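Local coordinates for outer surface protein (Bacillus cereus ATCC 14579, PDB 1X7F) that is of unknown function but probably hydrolyses 6-phospho-N-acetylmuramic acid glycosides during recycling of cell-wall sugars, at residues Ile211-Trp214 against Gly219-Thr222. Residues are numbered along the deposited sequence; the frame is centred on the assembly and turned at random.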
loop_
_atom_site.group_PDB
_atom_site.type_symbol
_atom_site.label_atom_id
_atom_site.label_comp_id
_atom_site.label_asym_id
_atom_site.label_seq_id
_atom_site.Cartn_x
_atom_site.Cartn_y
_atom_site.Cartn_z
ATOM N N ILE A 211 18.449 -8.614 -0.243
ATOM C CA ILE A 211 19.160 -7.795 -1.228
ATOM C C ILE A 211 18.604 -6.376 -1.316
ATOM O O ILE A 211 17.399 -6.175 -1.435
ATOM C CB ILE A 211 19.144 -8.470 -2.639
ATOM C CG1 ILE A 211 19.772 -9.866 -2.583
ATOM C CG2 ILE A 211 19.866 -7.591 -3.675
ATOM C CD1 ILE A 211 19.419 -10.752 -3.786
ATOM N N GLY A 212 19.511 -5.402 -1.260
ATOM C CA GLY A 212 19.213 -4.010 -1.574
ATOM C C GLY A 212 20.364 -3.481 -2.416
ATOM O O GLY A 212 21.274 -4.235 -2.744
ATOM N N PRO A 213 20.335 -2.199 -2.771
ATOM C CA PRO A 213 21.408 -1.590 -3.554
ATOM C C PRO A 213 22.777 -1.504 -2.870
ATOM O O PRO A 213 23.789 -1.696 -3.538
ATOM C CB PRO A 213 20.872 -0.185 -3.848
ATOM C CG PRO A 213 19.914 0.083 -2.756
ATOM C CD PRO A 213 19.255 -1.241 -2.486
ATOM N N TRP A 214 22.814 -1.203 -1.566
ATOM C CA TRP A 214 24.095 -0.925 -0.865
ATOM C C TRP A 214 24.412 -1.936 0.234
ATOM O O TRP A 214 23.650 -2.869 0.459
ATOM C CB TRP A 214 24.105 0.484 -0.247
ATOM C CG TRP A 214 23.183 1.492 -0.885
ATOM C CD1 TRP A 214 22.007 1.972 -0.375
ATOM C CD2 TRP A 214 23.362 2.139 -2.145
ATOM N NE1 TRP A 214 21.445 2.879 -1.241
ATOM C CE2 TRP A 214 22.261 3.006 -2.336
ATOM C CE3 TRP A 214 24.345 2.081 -3.137
ATOM C CZ2 TRP A 214 22.112 3.795 -3.477
ATOM C CZ3 TRP A 214 24.204 2.877 -4.264
ATOM C CH2 TRP A 214 23.090 3.717 -4.425
ATOM N N GLY A 219 16.099 -2.650 5.867
ATOM C CA GLY A 219 14.790 -2.682 5.247
ATOM C C GLY A 219 14.606 -1.513 4.302
ATOM O O GLY A 219 15.184 -0.441 4.501
ATOM N N LEU A 220 13.785 -1.713 3.275
ATOM C CA LEU A 220 13.659 -0.752 2.178
ATOM C C LEU A 220 12.212 -0.308 1.993
ATOM O O LEU A 220 11.501 -0.792 1.108
ATOM C CB LEU A 220 14.238 -1.341 0.869
ATOM C CG LEU A 220 15.699 -1.826 0.886
ATOM C CD1 LEU A 220 16.160 -2.244 -0.506
ATOM C CD2 LEU A 220 16.655 -0.746 1.422
ATOM N N CYS A 221 11.766 0.601 2.852
ATOM C CA CYS A 221 10.415 1.150 2.757
ATOM C C CYS A 221 10.499 2.665 2.727
ATOM O O CYS A 221 11.550 3.242 3.026
ATOM C CB CYS A 221 9.559 0.691 3.945
ATOM S SG CYS A 221 10.360 1.013 5.530
ATOM N N THR A 222 9.391 3.299 2.352
ATOM C CA THR A 222 9.297 4.756 2.286
ATOM C C THR A 222 8.978 5.396 3.643
ATOM O O THR A 222 9.681 6.308 4.086
ATOM C CB THR A 222 8.218 5.157 1.273
ATOM O OG1 THR A 222 8.640 4.795 -0.050
ATOM C CG2 THR A 222 8.070 6.682 1.231
#
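Leu-220 meets Gly-212 and Pro-213 through a single methyl group. Its CD1 lies 3.7 Å from CA of Gly-212 and 3.8 Å from CD of Pro-213, the two carbons that flank the Gly-212 to Pro-213 peptide bond; the leucine methyl thus comes up against the CD corner of the proline ring. CG of Leu-220 stands anti to its carbonyl carbon (chi1 -56°), and the extended second torsion (-174°) carries CD1 outward to the other segment. With no side chain on Gly-212, CD1 packs directly against its backbone CA. The carbonyl O of Ile-211 is a looser neighbour, 4.2 Å from the same CD1. Beyond the contact, CB of Pro-213 lies 3.7 Å above the Trp-214 ring, over its centre. Two backbone atoms bond elsewhere in the chain: N of Leu-220 to OG1 of Thr-205, and O of Pro-213 to NE2 of His-37. Made by van der Waals packing alone, the contact draws together two parts of the long loop between strand 201-204 and helix 231-240, a beta-to-alpha connection at the C-terminal end of the parallel strands in the N-terminal TIM-barrel-like domain.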